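PDB 7BTU: putative tRNA (Adenine(37)-N6)-methyltransferase from Pseudomonas aeruginosa, which probably transfers a methyl group from S-adenosyl-L-methionine to the threonylcarbamoyl-modified adenosine at position 37 of tRNA. Local coordinates for residues L64-F68 against T99-I105. Numbering follows the deposited sequence.
Sequences LLFLF and THRPNGI
Strand 61-67 ends at Leu67; Phe68, just past it, turns its ring (chi1 m, -68°) toward 99-105. The backbone of Thr99 covers one ring face: its CA is 3.8 Å from the Phe68 ring centroid, 4° off the normal, a CH-pi contact. Arg101 passes its aliphatic CD 3.9 Å from Phe68 CE2, while its guanidinium forms a salt bridge with Asp135 of the second subunit. The chain reverses in a type II beta turn closed by the hydrogen bond Gly104 N to Arg101 O (3.1 Å); Pro102 suits the second position, and Asn103 tolerates the positive phi (72°) of the third. The turn leads into strand 105-116, antiparallel to strand 61-67 in the six-stranded N-terminal barrel. Gly104, also at phi 72°, which glycine adopts easily, accepts a hydrogen bond from Phe68 N at its O (2.9 Å, 156°); a water bridges Gly104 O (3.0 Å) and Phe68 O (2.6 Å). Ile105 faces Leu67 as a non-hydrogen-bonded pair, CA to CA 4.7 Å, with Ile105 CA 3.2 Å from Phe66 O, the CA-H...O contact expected of such pairs. Beta-branched and at ease in a strand, Ile105 places CG1 4.1 Å from Leu67 CD2 and CG2 4.3 Å from Leu65 CB.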
# COMPACT_ATOMS: atom_id res chain seq x y z
N LEU B 64 2.23 -3.57 5.65
CA LEU B 64 1.88 -3.16 6.99
C LEU B 64 1.34 -1.74 6.91
O LEU B 64 2.01 -0.85 6.36
CB LEU B 64 3.09 -3.22 7.95
CG LEU B 64 3.79 -4.59 8.14
CD1 LEU B 64 5.01 -4.50 9.10
CD2 LEU B 64 2.77 -5.71 8.57
N LEU B 65 0.17 -1.51 7.48
CA LEU B 65 -0.31 -0.16 7.75
C LEU B 65 0.05 0.12 9.20
O LEU B 65 -0.14 -0.74 10.08
CB LEU B 65 -1.85 -0.02 7.59
CG LEU B 65 -2.34 -0.35 6.19
CD1 LEU B 65 -3.86 -0.30 6.07
CD2 LEU B 65 -1.67 0.54 5.12
N PHE B 66 0.53 1.35 9.44
CA PHE B 66 1.07 1.67 10.75
C PHE B 66 0.83 3.13 11.05
O PHE B 66 0.41 3.92 10.19
CB PHE B 66 2.57 1.33 10.80
CG PHE B 66 3.40 2.18 9.86
CD1 PHE B 66 3.66 1.74 8.54
CD2 PHE B 66 3.91 3.39 10.30
CE1 PHE B 66 4.43 2.56 7.66
CE2 PHE B 66 4.69 4.25 9.45
CZ PHE B 66 4.95 3.81 8.13
N LEU B 67 1.07 3.49 12.30
CA LEU B 67 0.87 4.86 12.75
C LEU B 67 2.21 5.56 12.79
O LEU B 67 3.16 5.02 13.37
CB LEU B 67 0.25 4.87 14.14
CG LEU B 67 -1.23 4.43 14.22
CD1 LEU B 67 -1.70 4.46 15.64
CD2 LEU B 67 -2.07 5.36 13.36
N PHE B 68 2.29 6.75 12.16
CA PHE B 68 3.44 7.64 12.38
C PHE B 68 3.34 8.26 13.76
O PHE B 68 2.25 8.57 14.25
CB PHE B 68 3.45 8.77 11.35
CG PHE B 68 3.73 8.32 9.95
CD1 PHE B 68 4.97 7.81 9.61
CD2 PHE B 68 2.77 8.49 8.96
CE1 PHE B 68 5.25 7.43 8.28
CE2 PHE B 68 3.04 8.10 7.64
CZ PHE B 68 4.27 7.56 7.32
N THR B 99 5.99 12.06 6.64
CA THR B 99 5.52 11.38 7.83
C THR B 99 4.52 12.19 8.66
O THR B 99 3.82 11.60 9.48
CB THR B 99 6.72 10.96 8.73
OG1 THR B 99 7.43 12.12 9.17
CG2 THR B 99 7.69 10.05 7.99
N HIS B 100 4.43 13.51 8.47
CA HIS B 100 3.41 14.33 9.14
C HIS B 100 2.33 14.55 8.09
O HIS B 100 2.53 15.32 7.16
CB HIS B 100 3.93 15.67 9.66
CG HIS B 100 5.11 15.57 10.58
ND1 HIS B 100 6.41 15.44 10.13
CD2 HIS B 100 5.18 15.58 11.94
CE1 HIS B 100 7.23 15.38 11.16
NE2 HIS B 100 6.51 15.45 12.27
N ARG B 101 1.22 13.83 8.20
CA ARG B 101 0.18 13.90 7.18
C ARG B 101 -1.20 13.67 7.81
O ARG B 101 -1.29 13.20 8.95
CB ARG B 101 0.46 12.88 6.07
CG ARG B 101 0.45 11.48 6.54
CD ARG B 101 1.00 10.53 5.44
NE ARG B 101 0.43 10.76 4.11
CZ ARG B 101 1.06 11.38 3.10
NH1 ARG B 101 2.28 11.90 3.25
NH2 ARG B 101 0.42 11.54 1.96
N PRO B 102 -2.27 14.09 7.13
CA PRO B 102 -3.62 13.89 7.67
C PRO B 102 -3.83 12.43 8.06
O PRO B 102 -3.47 11.51 7.33
CB PRO B 102 -4.54 14.28 6.50
CG PRO B 102 -3.74 15.24 5.69
CD PRO B 102 -2.29 14.83 5.85
N ASN B 103 -4.37 12.24 9.26
CA ASN B 103 -4.66 10.91 9.83
C ASN B 103 -3.48 10.06 10.26
O ASN B 103 -3.70 9.08 10.97
CB ASN B 103 -5.52 10.10 8.87
CG ASN B 103 -6.90 10.66 8.80
OD1 ASN B 103 -7.45 10.99 9.83
ND2 ASN B 103 -7.41 10.92 7.58
N GLY B 104 -2.24 10.41 9.90
CA GLY B 104 -1.09 9.81 10.56
C GLY B 104 -0.79 8.34 10.23
O GLY B 104 -0.17 7.67 11.05
N ILE B 105 -1.23 7.82 9.08
CA ILE B 105 -1.07 6.40 8.75
C ILE B 105 -0.05 6.24 7.63
O ILE B 105 -0.11 6.96 6.64
CB ILE B 105 -2.41 5.77 8.33
CG1 ILE B 105 -3.40 5.85 9.47
CG2 ILE B 105 -2.22 4.25 7.98
CD1 ILE B 105 -4.76 5.61 9.00
O HOH W 1 -0.36 8.75 13.85